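Local atomic coordinates of S-adenosyl-L-methionine methyl transferase (Ruegeria pomeroyi DSS-3, PDB entry 3IHT), a protein that binds S-adenosylmethionine and probably transfers its methyl group to a substrate that is not known. Residues L109-L114 with L142-D147; M149-L154 with F169-G174. All blocks are in the same frame, centred on the assembly; numbering follows the deposited sequence. Where two conformers were deposited one is given.

Interactions 1 and 2 are consecutive along the chain and meet in one mixed sheet, their centres about 10 Å apart. In interaction 1 the parallel strands 107-112 and 141-145 run side by side, and the residues just after strand 107-112, Asp113 and Leu114, touch the bound S-adenosylmethionine. Interaction 2 ties the antiparallel strand 169-172, the next in the sheet, to the loop that follows strand 141-145; there the side chain of Met149 is about 12 Å from the cofactor. The strands 141-145 and 169-172 join the two contacts: Met143 N lies 2.8 Å from Tyr171 O, and Ser145 O lies 2.8 Å from Phe169 N, both probable hydrogen bonds.

Interaction 1 (L109-L114 with L142-D147); sequences LVHADL and LMVSSD. With SAM (S-adenosylmethionine), chain C.
Two neighbouring parallel strands of the Rossmann-like methyltransferase sheet pair here, Val110 with Met143 and Ala112 with Ser145; the C-terminal end of 109-114 leads into the S-adenosylmethionine pocket, and Ser146 backs it from the second shell. The backbone bonds alternate: Val110 N to Leu142 O, Val144 N to Val110 O (2.8 Å), Ala112 N to Val144 O, and Ser146 N to Ala112 O, which carries the pairing one residue past the strands. On one face, Leu109 CD1 meets Val144 CG2 at 4.1 Å and His111 CD2 approaches Val144 CG1. On the other, the chain of the selenomethionine Met143 is bent at chi2; Met143 CE lies 3.5 Å from Ala112 CB. Beyond the strands, the first torsion of Asp113 (chi1 -176°) sets CG beside its own carbonyl carbon, and the two carboxylate oxygens divide the work. OD1 accepts Ser146 OG at 2.7 Å on its anti side, 20° out of the carboxylate plane, while OD2 takes the cofactor amino group, SAM N, at 2.8 Å. An alanine here would probably leave both the cofactor amino group and the Ser146 hydroxyl without this acceptor. Water 1 accepts from Leu114 N and donates to Asp147 OD2, bridging the ends of the two segments. Helix 15-36 packs on the Leu109 and His111 face, where His111 ND1 also bonds Glu46; helix 119-133 lies against Val110 and Leu114, and strand 44-47 flanks strand 107-112.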
# COMPACT_ATOMS: atom_id res chain seq x y z
N LEU A 109 18.51 -8.80 -12.86
CA LEU A 109 17.61 -8.71 -11.71
C LEU A 109 16.19 -8.87 -12.22
O LEU A 109 15.78 -8.14 -13.14
CB LEU A 109 17.78 -7.35 -11.00
CG LEU A 109 16.83 -6.96 -9.88
CD1 LEU A 109 16.80 -8.02 -8.75
CD2 LEU A 109 17.17 -5.59 -9.32
N VAL A 110 15.44 -9.78 -11.63
CA VAL A 110 14.02 -9.99 -11.96
C VAL A 110 13.25 -9.77 -10.67
O VAL A 110 13.53 -10.42 -9.65
CB VAL A 110 13.73 -11.39 -12.59
CG1 VAL A 110 12.21 -11.61 -12.86
CG2 VAL A 110 14.58 -11.60 -13.87
N HIS A 111 12.31 -8.82 -10.72
CA HIS A 111 11.46 -8.49 -9.58
C HIS A 111 10.02 -8.84 -9.90
O HIS A 111 9.50 -8.41 -10.95
CB HIS A 111 11.52 -6.99 -9.23
CG HIS A 111 10.54 -6.61 -8.15
ND1 HIS A 111 9.60 -5.62 -8.30
CD2 HIS A 111 10.36 -7.13 -6.91
CE1 HIS A 111 8.85 -5.56 -7.21
NE2 HIS A 111 9.28 -6.48 -6.36
N ALA A 112 9.37 -9.62 -9.03
CA ALA A 112 7.97 -9.96 -9.20
C ALA A 112 7.14 -9.55 -8.00
O ALA A 112 7.46 -9.88 -6.85
CB ALA A 112 7.81 -11.49 -9.49
N ASP A 113 6.06 -8.83 -8.28
CA ASP A 113 5.04 -8.50 -7.29
C ASP A 113 3.69 -8.68 -8.02
O ASP A 113 3.02 -7.72 -8.39
CB ASP A 113 5.24 -7.04 -6.80
CG ASP A 113 4.27 -6.64 -5.70
OD1 ASP A 113 3.84 -7.51 -4.89
OD2 ASP A 113 3.90 -5.40 -5.66
N LEU A 114 3.38 -9.93 -8.33
CA LEU A 114 2.28 -10.31 -9.20
C LEU A 114 1.00 -10.69 -8.44
O LEU A 114 -0.05 -10.92 -9.06
CB LEU A 114 2.71 -11.47 -10.10
CG LEU A 114 3.80 -11.11 -11.13
CD1 LEU A 114 4.72 -12.35 -11.46
CD2 LEU A 114 3.15 -10.53 -12.38
N LEU A 142 19.96 -11.86 -9.68
CA LEU A 142 19.09 -12.06 -8.52
C LEU A 142 17.62 -12.01 -8.93
O LEU A 142 17.25 -11.36 -9.96
CB LEU A 142 19.39 -11.02 -7.45
CG LEU A 142 20.80 -11.02 -6.85
CD1 LEU A 142 20.92 -9.90 -5.82
CD2 LEU A 142 21.13 -12.36 -6.21
N MSE A 143 16.79 -12.71 -8.15
CA MSE A 143 15.34 -12.76 -8.32
C MSE A 143 14.73 -12.36 -6.99
O MSE A 143 15.03 -12.96 -5.95
CB MSE A 143 14.89 -14.15 -8.83
CG MSE A 143 13.53 -14.17 -9.47
SE MSE A 143 12.12 -14.19 -8.15
CE MSE A 143 10.82 -13.31 -9.26
N VAL A 144 13.92 -11.30 -6.98
CA VAL A 144 13.24 -10.83 -5.76
C VAL A 144 11.73 -10.95 -6.00
O VAL A 144 11.21 -10.48 -7.02
CB VAL A 144 13.59 -9.38 -5.44
CG1 VAL A 144 12.79 -8.84 -4.23
CG2 VAL A 144 15.10 -9.23 -5.24
N SER A 145 11.05 -11.60 -5.06
CA SER A 145 9.62 -11.83 -5.19
C SER A 145 8.87 -11.58 -3.89
O SER A 145 9.40 -11.78 -2.84
CB SER A 145 9.35 -13.29 -5.60
OG SER A 145 7.96 -13.48 -5.95
N SER A 146 7.62 -11.14 -4.00
CA SER A 146 6.75 -11.04 -2.86
C SER A 146 5.99 -12.35 -2.61
O SER A 146 5.17 -12.40 -1.69
CB SER A 146 5.79 -9.85 -3.02
OG SER A 146 5.22 -9.79 -4.31
N ASP A 147 6.30 -13.40 -3.39
CA ASP A 147 5.80 -14.76 -3.16
C ASP A 147 6.98 -15.73 -3.06
O ASP A 147 7.92 -15.63 -3.84
CB ASP A 147 4.99 -15.21 -4.40
CG ASP A 147 3.72 -14.35 -4.68
OD1 ASP A 147 2.83 -14.42 -3.80
OD2 ASP A 147 3.62 -13.67 -5.76
N SAM C . 4.69 -3.71 -7.72
CA SAM C . 3.58 -2.79 -8.14
C SAM C . 3.71 -1.41 -7.45
O SAM C . 2.86 -0.50 -7.62
OXT SAM C . 4.63 -1.23 -6.61
CB SAM C . 2.19 -3.41 -7.94
CG SAM C . 1.85 -4.58 -8.89
SD SAM C . 0.12 -5.21 -8.70
CE SAM C . 0.28 -5.88 -7.01
C5' SAM C . 0.25 -6.72 -9.75
C4' SAM C . 0.35 -6.48 -11.25
O4' SAM C . 0.72 -7.72 -11.89
C3' SAM C . -0.96 -6.02 -11.91
O3' SAM C . -0.79 -4.81 -12.66
C2' SAM C . -1.40 -7.19 -12.78
O2' SAM C . -2.16 -6.90 -13.96
C1' SAM C . -0.05 -7.84 -13.09
N9 SAM C . -0.19 -9.26 -13.49
C8 SAM C . -0.69 -10.29 -12.72
N7 SAM C . -0.63 -11.45 -13.44
C5 SAM C . -0.10 -11.17 -14.66
C6 SAM C . 0.19 -11.98 -15.76
N6 SAM C . -0.09 -13.30 -15.76
N1 SAM C . 0.78 -11.37 -16.85
C2 SAM C . 1.06 -10.02 -16.91
N3 SAM C . 0.75 -9.22 -15.81
C4 SAM C . 0.20 -9.79 -14.71
O HOH W 1 5.21 -12.13 -7.26

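Interaction 2 (M149-L154 with F169-G174); sequences MYFEGL and FIYRRG. With NI (nickel (II) ion), chain D.
The rings of Phe151 and Tyr171 form a T-shaped pair, the edge of Phe151 directed at one face of Tyr171, with planes at 78° and centroids 5.1 Å apart. Phe151 presents CD2 and CE2: CE2 comes to 3.6 Å from Tyr171 CD1, and CD2 stands above the tyrosine plane, offset toward the rim. One face of the Phe151 ring is taken by Leu154 CD1, 3.6 Å above its centre, so the loop folds its own leucine onto the phenylalanine that it offers to the strand. At the far end of the tyrosine ring the selenomethionine Met149 passes obliquely, its CG 3.6 Å from Tyr171 CE1. Met149 N donates to Tyr171 OH at 3.0 Å, a nearly straight bond with an N-H...O angle of 169°. At the backbone end of the tyrosine, Leu154 CB rests on Tyr171 CB, and toward the C-terminus Leu154 CD2 lies 3.6 Å from Arg173 CA. Water 2 accepts from Gly174 N and donates to Gly153 O, with a weak bond to Arg172 O. Glu134 accepts the backbone N-H groups of Glu152 and Gly153, while Met149 also packs on helix 119-133. At the outer turn, Glu152 OE2 binds a nickel ion at 2.0 Å, with water 3 beside it on the metal. Tyr171 thus joins strand to loop in two ways, its ring face receiving an aromatic edge and its hydroxyl receiving a backbone N-H, a combination that probably restrains the ring and the start of the loop against one face of the sheet.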
# COMPACT_ATOMS: atom_id res chain seq x y z
N MSE A 149 9.08 -18.83 -3.98
CA MSE A 149 9.21 -19.36 -5.32
C MSE A 149 9.63 -20.83 -5.28
O MSE A 149 9.96 -21.36 -4.23
CB MSE A 149 10.20 -18.53 -6.12
CG MSE A 149 9.86 -17.07 -6.19
SE MSE A 149 8.09 -16.67 -7.00
CE MSE A 149 8.63 -16.76 -8.85
N TYR A 150 9.57 -21.48 -6.44
CA TYR A 150 9.82 -22.89 -6.56
C TYR A 150 10.84 -23.16 -7.66
O TYR A 150 10.51 -23.70 -8.72
CB TYR A 150 8.50 -23.58 -6.90
CG TYR A 150 7.43 -23.48 -5.81
CD1 TYR A 150 6.63 -22.37 -5.69
CD2 TYR A 150 7.21 -24.55 -4.93
CE1 TYR A 150 5.65 -22.28 -4.71
CE2 TYR A 150 6.22 -24.48 -3.96
CZ TYR A 150 5.46 -23.36 -3.85
OH TYR A 150 4.46 -23.31 -2.89
N PHE A 151 12.09 -22.76 -7.42
CA PHE A 151 13.15 -22.84 -8.41
C PHE A 151 13.93 -24.16 -8.31
O PHE A 151 13.91 -24.81 -7.28
CB PHE A 151 14.12 -21.68 -8.23
CG PHE A 151 13.53 -20.34 -8.54
CD1 PHE A 151 12.96 -20.10 -9.79
CD2 PHE A 151 13.53 -19.33 -7.60
CE1 PHE A 151 12.40 -18.85 -10.10
CE2 PHE A 151 12.99 -18.07 -7.93
CZ PHE A 151 12.42 -17.85 -9.17
N GLU A 152 14.59 -24.52 -9.41
CA GLU A 152 15.40 -25.76 -9.47
C GLU A 152 16.85 -25.52 -9.04
O GLU A 152 17.45 -26.34 -8.35
CB GLU A 152 15.40 -26.29 -10.91
CG GLU A 152 14.11 -26.89 -11.36
CD GLU A 152 13.85 -28.23 -10.71
OE1 GLU A 152 14.74 -28.77 -10.01
OE2 GLU A 152 12.74 -28.75 -10.92
N GLY A 153 17.41 -24.41 -9.50
CA GLY A 153 18.84 -24.12 -9.40
C GLY A 153 19.20 -22.89 -8.59
O GLY A 153 20.32 -22.81 -8.07
N LEU A 154 18.28 -21.93 -8.45
CA LEU A 154 18.58 -20.67 -7.76
C LEU A 154 18.60 -20.88 -6.24
O LEU A 154 17.76 -21.59 -5.68
CB LEU A 154 17.58 -19.60 -8.13
CG LEU A 154 17.33 -19.34 -9.62
CD1 LEU A 154 16.34 -18.20 -9.78
CD2 LEU A 154 18.60 -19.08 -10.43
N PHE A 169 11.32 -12.49 -0.86
CA PHE A 169 12.27 -13.59 -0.93
C PHE A 169 13.30 -13.24 -2.01
O PHE A 169 12.95 -12.65 -3.05
CB PHE A 169 11.55 -14.89 -1.33
CG PHE A 169 10.51 -15.30 -0.35
CD1 PHE A 169 9.24 -14.75 -0.40
CD2 PHE A 169 10.81 -16.25 0.62
CE1 PHE A 169 8.27 -15.13 0.54
CE2 PHE A 169 9.85 -16.63 1.55
CZ PHE A 169 8.59 -16.05 1.52
N ILE A 170 14.55 -13.60 -1.75
CA ILE A 170 15.64 -13.29 -2.69
C ILE A 170 16.36 -14.56 -3.11
O ILE A 170 16.72 -15.38 -2.27
CB ILE A 170 16.67 -12.32 -2.09
CG1 ILE A 170 16.00 -11.06 -1.54
CG2 ILE A 170 17.78 -12.00 -3.18
CD1 ILE A 170 16.98 -10.12 -0.75
N TYR A 171 16.55 -14.73 -4.42
CA TYR A 171 17.23 -15.89 -4.96
C TYR A 171 18.33 -15.46 -5.91
O TYR A 171 18.28 -14.37 -6.49
CB TYR A 171 16.25 -16.81 -5.68
CG TYR A 171 15.04 -17.19 -4.88
CD1 TYR A 171 13.92 -16.37 -4.84
CD2 TYR A 171 15.01 -18.37 -4.13
CE1 TYR A 171 12.81 -16.70 -4.10
CE2 TYR A 171 13.89 -18.70 -3.38
CZ TYR A 171 12.81 -17.87 -3.39
OH TYR A 171 11.70 -18.19 -2.66
N ARG A 172 19.35 -16.31 -6.06
CA ARG A 172 20.51 -15.97 -6.89
C ARG A 172 20.90 -17.11 -7.82
O ARG A 172 20.87 -18.28 -7.42
CB ARG A 172 21.71 -15.65 -6.00
CG ARG A 172 23.00 -15.30 -6.76
CD ARG A 172 24.05 -14.71 -5.82
NE ARG A 172 24.53 -15.67 -4.84
CZ ARG A 172 25.20 -15.37 -3.72
NH1 ARG A 172 25.47 -14.11 -3.41
NH2 ARG A 172 25.57 -16.34 -2.89
N ARG A 173 21.29 -16.78 -9.05
CA ARG A 173 21.89 -17.77 -9.94
C ARG A 173 23.37 -17.84 -9.64
O ARG A 173 24.12 -16.89 -9.90
CB ARG A 173 21.73 -17.41 -11.40
CG ARG A 173 22.23 -18.52 -12.29
CD ARG A 173 22.06 -18.25 -13.77
NE ARG A 173 22.87 -19.23 -14.52
CZ ARG A 173 23.11 -19.18 -15.83
NH1 ARG A 173 22.62 -18.22 -16.59
NH2 ARG A 173 23.88 -20.12 -16.37
N GLY A 174 23.79 -18.94 -9.03
CA GLY A 174 25.19 -19.12 -8.66
C GLY A 174 26.09 -19.40 -9.84
O GLY A 174 25.76 -19.47 -11.05
OXT GLY A 174 27.28 -19.56 -9.61
NI NI D . 12.19 -30.50 -10.24
O HOH W 2 22.57 -21.09 -7.83
O HOH W 3 12.45 -31.13 -7.83